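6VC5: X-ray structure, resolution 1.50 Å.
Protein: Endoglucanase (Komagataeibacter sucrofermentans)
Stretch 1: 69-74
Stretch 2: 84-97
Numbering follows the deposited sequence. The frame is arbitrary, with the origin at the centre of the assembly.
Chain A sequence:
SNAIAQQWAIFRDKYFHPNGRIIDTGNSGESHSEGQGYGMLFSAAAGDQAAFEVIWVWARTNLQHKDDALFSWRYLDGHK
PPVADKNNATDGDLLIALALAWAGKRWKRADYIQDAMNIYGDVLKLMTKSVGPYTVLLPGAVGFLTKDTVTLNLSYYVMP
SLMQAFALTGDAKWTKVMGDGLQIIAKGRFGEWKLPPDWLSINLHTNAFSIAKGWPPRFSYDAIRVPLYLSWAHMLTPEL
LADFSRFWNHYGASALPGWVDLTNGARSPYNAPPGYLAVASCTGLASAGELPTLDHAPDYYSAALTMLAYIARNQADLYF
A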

ATOM      1  N   ALA A  69      12.997   1.214  13.946  1.00  9.13           N
ATOM      2  CA  ALA A  69      12.214   2.327  13.426  1.00  8.18           C
ATOM      3  C   ALA A  69      10.899   1.895  12.783  1.00  8.81           C
ATOM      4  O   ALA A  69      10.172   2.745  12.267  1.00 10.19           O
ATOM      5  N   LEU A  70      10.567   0.606  12.816  1.00  7.95           N
ATOM      6  CA  LEU A  70       9.295   0.153  12.269  1.00  7.73           C
ATOM      7  C   LEU A  70       8.162   0.475  13.246  1.00  6.74           C
ATOM      8  O   LEU A  70       8.389   0.964  14.356  1.00  7.71           O
ATOM      9  N   PHE A  71       6.928   0.161  12.842  1.00  6.89           N
ATOM     10  CA  PHE A  71       5.731   0.612  13.549  1.00  4.91           C
ATOM     11  C   PHE A  71       4.855  -0.566  13.927  1.00  5.59           C
ATOM     12  O   PHE A  71       4.578  -1.437  13.097  1.00  7.89           O
ATOM     13  N   SER A  72       4.393  -0.579  15.170  1.00  6.54           N
ATOM     14  CA  SER A  72       3.334  -1.511  15.524  1.00  6.74           C
ATOM     15  C   SER A  72       2.112  -1.219  14.661  1.00  6.94           C
ATOM     16  O   SER A  72       1.799  -0.064  14.379  1.00  7.74           O
ATOM     17  N   TRP A  73       1.424  -2.275  14.223  1.00  5.14           N
ATOM     18  CA  TRP A  73       0.441  -2.082  13.160  1.00  6.00           C
ATOM     19  C   TRP A  73      -0.841  -1.404  13.641  1.00  6.42           C
ATOM     20  O   TRP A  73      -1.533  -0.775  12.831  1.00  8.00           O
ATOM     21  N   ARG A  74      -1.175  -1.506  14.928  1.00  6.53           N
ATOM     22  CA  ARG A  74      -2.484  -1.066  15.392  1.00  7.74           C
ATOM     23  C   ARG A  74      -2.443  -0.488  16.801  1.00  7.30           C
ATOM     24  O   ARG A  74      -1.725  -0.982  17.678  1.00  8.07           O
ATOM     25  N   ALA A  84      -0.699  -3.435  22.118  1.00 13.91           N
ATOM     26  CA  ALA A  84      -0.188  -4.652  22.735  1.00 14.30           C
ATOM     27  C   ALA A  84       0.472  -5.598  21.742  1.00 12.93           C
ATOM     28  O   ALA A  84       1.348  -6.377  22.139  1.00 15.54           O
ATOM     29  N   ASP A  85       0.071  -5.560  20.475  1.00 13.18           N
ATOM     30  CA  ASP A  85       0.666  -6.394  19.435  1.00 11.94           C
ATOM     31  C   ASP A  85       1.730  -5.562  18.734  1.00 11.72           C
ATOM     32  O   ASP A  85       1.408  -4.571  18.067  1.00 13.00           O
ATOM     33  N   LYS A  86       2.994  -5.969  18.871  1.00  9.69           N
ATOM     34  CA  LYS A  86       4.089  -5.194  18.298  1.00  9.93           C
ATOM     35  C   LYS A  86       4.390  -5.555  16.850  1.00 10.02           C
ATOM     36  O   LYS A  86       5.289  -4.947  16.255  1.00 11.98           O
ATOM     37  N   ASN A  87       3.676  -6.517  16.265  1.00  8.76           N
ATOM     38  CA  ASN A  87       3.905  -6.866  14.867  1.00  7.59           C
ATOM     39  C   ASN A  87       3.704  -5.637  13.979  1.00  7.74           C
ATOM     40  O   ASN A  87       2.842  -4.791  14.239  1.00  8.83           O
ATOM     41  N   ASN A  88       4.509  -5.536  12.930  1.00  8.07           N
ATOM     42  CA  ASN A  88       4.424  -4.438  11.982  1.00  7.20           C
ATOM     43  C   ASN A  88       3.727  -4.894  10.706  1.00  9.06           C
ATOM     44  O   ASN A  88       3.520  -6.092  10.464  1.00 10.70           O
ATOM     45  N   ALA A  89       3.339  -3.913   9.898  1.00  8.56           N
ATOM     46  CA  ALA A  89       2.838  -4.141   8.549  1.00  9.05           C
ATOM     47  C   ALA A  89       3.724  -3.335   7.614  1.00  9.55           C
ATOM     48  O   ALA A  89       3.762  -2.101   7.693  1.00  9.51           O
ATOM     49  N   THR A  90       4.431  -4.031   6.726  1.00  7.58           N
ATOM     50  CA  THR A  90       5.463  -3.373   5.939  1.00  7.47           C
ATOM     51  C   THR A  90       4.899  -2.281   5.031  1.00  8.12           C
ATOM     52  O   THR A  90       5.594  -1.298   4.749  1.00  8.61           O
ATOM     53  N   ASP A  91       3.646  -2.405   4.579  1.00  8.36           N
ATOM     54  CA  ASP A  91       3.099  -1.338   3.750  1.00  9.99           C
ATOM     55  C   ASP A  91       2.900  -0.061   4.555  1.00 10.95           C
ATOM     56  O   ASP A  91       3.155   1.034   4.049  1.00 11.34           O
ATOM     57  N   GLY A  92       2.478  -0.183   5.816  1.00  9.50           N
ATOM     58  CA  GLY A  92       2.414   0.992   6.673  1.00  9.87           C
ATOM     59  C   GLY A  92       3.773   1.636   6.876  1.00  8.56           C
ATOM     60  O   GLY A  92       3.924   2.858   6.755  1.00  9.03           O
ATOM     61  N   ASP A  93       4.789   0.818   7.169  1.00  8.47           N
ATOM     62  CA  ASP A  93       6.150   1.337   7.313  1.00  8.12           C
ATOM     63  C   ASP A  93       6.582   2.109   6.063  1.00  6.55           C
ATOM     64  O   ASP A  93       7.121   3.225   6.155  1.00  6.16           O
ATOM     65  N   LEU A  94       6.329   1.541   4.876  1.00  6.47           N
ATOM     66  CA  LEU A  94       6.788   2.158   3.629  1.00  6.14           C
ATOM     67  C   LEU A  94       5.985   3.405   3.268  1.00  6.88           C
ATOM     68  O   LEU A  94       6.535   4.339   2.671  1.00  7.02           O
ATOM     69  N   LEU A  95       4.693   3.438   3.609  1.00  5.74           N
ATOM     70  CA  LEU A  95       3.878   4.628   3.354  1.00  5.59           C
ATOM     71  C   LEU A  95       4.305   5.793   4.236  1.00  5.85           C
ATOM     72  O   LEU A  95       4.412   6.935   3.761  1.00  7.19           O
ATOM     73  N   ILE A  96       4.544   5.522   5.525  1.00  5.24           N
ATOM     74  CA  ILE A  96       5.024   6.550   6.442  1.00  4.51           C
ATOM     75  C   ILE A  96       6.373   7.093   5.967  1.00  5.43           C
ATOM     76  O   ILE A  96       6.601   8.308   5.942  1.00  6.17           O
ATOM     77  N   ALA A  97       7.290   6.200   5.577  1.00  5.91           N
ATOM     78  CA  ALA A  97       8.600   6.642   5.110  1.00  6.04           C
ATOM     79  C   ALA A  97       8.496   7.506   3.854  1.00  5.56           C
ATOM     80  O   ALA A  97       9.161   8.544   3.752  1.00  6.01           O
TER

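Stretch 2 begins as a loop, and Ala84 makes no contact across. Asp85 leaves its CA sideways, yet its t rotamer (chi1 -179°) carries the carboxylate to the edge of the Trp73 indole: Trp73 NE1 donates to Asp85 OD2 at 3.0 Å with an N-H...O angle of 151°. Its other oxygen is used locally, Asp85 OD1 accepting from Asn87 N at 3.0 Å and 165°, so one carboxylate both braces the turn and holds the tryptophan. Water 3 donates to Asp85 O (2.6 Å) and Arg74 O (2.7 Å), so it bridges the two backbones.

Lys86 points away overall, but its m, m, t, t chain lies alongside Ser72 (m), with Lys86 CD 3.6 Å from Ser72 OG. Water 2 lies 3.0 Å from Ser72 OG and accepts a weak bond from Lys86 NZ at 3.3 Å.

Asn87 works chiefly through its backbone: Trp73 N donates to Asn87 O at 2.9 Å and 136°. Asn88, in the p rotamer, sets CB 3.1 Å from Phe71 O, while its amide ND2 donates to Asp93 OD2 at 2.8 Å and 159°. Asn88 ND2 also lies 3.9 Å from Leu70 CD1. Ala89, the N-cap residue, offers CB to Trp73 CB (p rotamer) at 4.2 Å; its N donates to water 1 at 2.9 Å.

On the helix, Asp93 (m) starts sideways, but its end approaches stretch 1. Asp93 OD1 accepts from Phe71 N at 3.2 Å and 139°, and OD2 sits 3.8 Å from Leu70 CD2, from a side chain (m, t) whose CA-to-CB bond points toward stretch 2. Water 1 also lies 2.9 Å from Asp93 OD1 and 2.7 Å from Phe71 O. One turn further, Ile96 (m, t) points toward Phe71 (m): Ile96 CD1 stands 3.8 Å from the ring centroid, 4° off the normal, a CH-pi contact over the face.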

ATOM      1  CB  ALA A  69      13.044   3.145  12.424  1.00 11.14           C
ATOM      2  CB  LEU A  70       9.375  -1.328  11.920  1.00  9.02           C
ATOM      3  CG  LEU A  70      10.565  -1.734  11.042  1.00 10.86           C
ATOM      4  CD1 LEU A  70      10.491  -3.218  10.727  1.00 13.28           C
ATOM      5  CD2 LEU A  70      10.557  -0.921   9.760  1.00 11.21           C
ATOM      6  CB  PHE A  71       4.918   1.586  12.679  1.00  6.48           C
ATOM      7  CG  PHE A  71       5.650   2.845  12.386  1.00  7.12           C
ATOM      8  CD1 PHE A  71       5.451   3.966  13.169  1.00  6.00           C
ATOM      9  CD2 PHE A  71       6.563   2.896  11.337  1.00  7.30           C
ATOM     10  CE1 PHE A  71       6.155   5.128  12.931  1.00  7.30           C
ATOM     11  CE2 PHE A  71       7.258   4.049  11.081  1.00  8.02           C
ATOM     12  CZ  PHE A  71       7.062   5.168  11.880  1.00  7.76           C
ATOM     13  CB  SER A  72       2.988  -1.342  16.994  1.00  8.37           C
ATOM     14  OG  SER A  72       4.099  -1.674  17.816  1.00  9.42           O
ATOM     15  CB  TRP A  73       0.136  -3.403  12.452  1.00  8.88           C
ATOM     16  CG  TRP A  73      -0.736  -4.333  13.218  1.00  7.98           C
ATOM     17  CD1 TRP A  73      -0.368  -5.130  14.272  1.00  9.13           C
ATOM     18  CD2 TRP A  73      -2.121  -4.593  12.982  1.00  9.79           C
ATOM     19  NE1 TRP A  73      -1.453  -5.867  14.704  1.00 10.13           N
ATOM     20  CE2 TRP A  73      -2.538  -5.550  13.928  1.00 11.03           C
ATOM     21  CE3 TRP A  73      -3.052  -4.103  12.056  1.00 12.23           C
ATOM     22  CZ2 TRP A  73      -3.850  -6.024  13.984  1.00 13.01           C
ATOM     23  CZ3 TRP A  73      -4.357  -4.572  12.114  1.00 12.53           C
ATOM     24  CH2 TRP A  73      -4.742  -5.523  13.071  1.00 13.43           C
ATOM     25  CB  ARG A  74      -3.483  -2.233  15.356  1.00  8.52           C
ATOM     26  CG  ARG A  74      -4.857  -1.882  15.896  1.00 12.07           C
ATOM     27  CD  ARG A  74      -5.870  -2.953  15.582  1.00 13.57           C
ATOM     28  NE  ARG A  74      -5.672  -4.131  16.405  1.00 15.10           N
ATOM     29  CZ  ARG A  74      -6.472  -5.191  16.362  1.00 18.55           C
ATOM     30  NH1 ARG A  74      -7.512  -5.189  15.537  1.00 20.00           N
ATOM     31  NH2 ARG A  74      -6.235  -6.240  17.137  1.00 20.57           N
ATOM     32  CB  ALA A  84      -1.317  -5.386  23.466  1.00 14.42           C
ATOM     33  CB  ASP A  85      -0.403  -6.846  18.434  1.00 12.03           C
ATOM     34  CG  ASP A  85       0.154  -7.734  17.326  1.00 13.46           C
ATOM     35  OD1 ASP A  85       1.358  -8.084  17.357  1.00 14.08           O
ATOM     36  OD2 ASP A  85      -0.636  -8.117  16.431  1.00 14.51           O
ATOM     37  CB  LYS A  86       5.359  -5.346  19.142  1.00 11.46           C
ATOM     38  CG  LYS A  86       5.185  -4.966  20.614  1.00 14.23           C
ATOM     39  CD  LYS A  86       4.675  -3.545  20.791  1.00 14.86           C
ATOM     40  CE  LYS A  86       4.677  -3.162  22.267  1.00 17.96           C
ATOM     41  NZ  LYS A  86       4.044  -1.834  22.514  1.00 19.06           N
ATOM     42  CB  ASN A  87       2.941  -7.985  14.457  1.00  9.79           C
ATOM     43  CG  ASN A  87       3.402  -8.739  13.229  1.00 11.28           C
ATOM     44  OD1 ASN A  87       4.570  -8.689  12.860  1.00 13.85           O
ATOM     45  ND2 ASN A  87       2.484  -9.464  12.600  1.00 14.44           N
ATOM     46  CB  ASN A  88       5.826  -3.931  11.648  1.00  8.25           C
ATOM     47  CG  ASN A  88       6.616  -4.947  10.865  1.00 11.00           C
ATOM     48  OD1 ASN A  88       6.870  -6.056  11.353  1.00 10.94           O
ATOM     49  ND2 ASN A  88       6.987  -4.590   9.629  1.00 10.54           N
ATOM     50  CB  ALA A  89       1.371  -3.722   8.400  1.00 10.25           C
ATOM     51  CB  THR A  90       6.222  -4.447   5.165  1.00  9.50           C
ATOM     52  OG1 THR A  90       6.827  -5.345   6.106  1.00 12.78           O
ATOM     53  CG2 THR A  90       7.329  -3.840   4.307  1.00 12.65           C
ATOM     54  CB  ASP A  91       1.843  -1.789   2.993  1.00 13.55           C
ATOM     55  CG  ASP A  91       0.643  -2.044   3.888  1.00 16.29           C
ATOM     56  OD1 ASP A  91       0.809  -2.436   5.062  1.00 15.17           O
ATOM     57  OD2 ASP A  91      -0.490  -1.892   3.369  1.00 19.14           O
ATOM     58  CB  ASP A  93       7.127   0.185   7.584  1.00  8.90           C
ATOM     59  CG  ASP A  93       6.729  -0.693   8.784  1.00 12.84           C
ATOM     60  OD1 ASP A  93       6.188  -0.176   9.785  1.00 14.95           O
ATOM     61  OD2 ASP A  93       6.997  -1.917   8.738  1.00 13.83           O
ATOM     62  CB  LEU A  94       6.700   1.137   2.491  1.00  6.84           C
ATOM     63  CG  LEU A  94       7.773   0.054   2.529  1.00  8.45           C
ATOM     64  CD1 LEU A  94       7.480  -0.983   1.457  1.00 11.05           C
ATOM     65  CD2 LEU A  94       9.188   0.617   2.370  1.00  8.55           C
ATOM     66  CB  LEU A  95       2.400   4.301   3.583  1.00  7.29           C
ATOM     67  CG  LEU A  95       1.752   3.438   2.501  1.00 10.05           C
ATOM     68  CD1 LEU A  95       0.493   2.817   3.097  1.00 11.45           C
ATOM     69  CD2 LEU A  95       1.427   4.252   1.255  1.00 11.98           C
ATOM     70  CB  ILE A  96       5.082   5.980   7.872  1.00  5.13           C
ATOM     71  CG1 ILE A  96       3.665   5.727   8.398  1.00  6.77           C
ATOM     72  CG2 ILE A  96       5.844   6.916   8.786  1.00  4.78           C
ATOM     73  CD1 ILE A  96       3.618   4.907   9.694  1.00  9.19           C
ATOM     74  CB  ALA A  97       9.500   5.433   4.855  1.00  6.77           C
TER
HETATM   75  O   HOH W   1       3.591  -1.105  10.590  1.00  7.88           O
HETATM   76  O   HOH W   2       4.962   0.155  20.044  1.00 23.48           O
HETATM   77  O   HOH W   3      -0.988  -3.479  18.186  1.00 17.50           O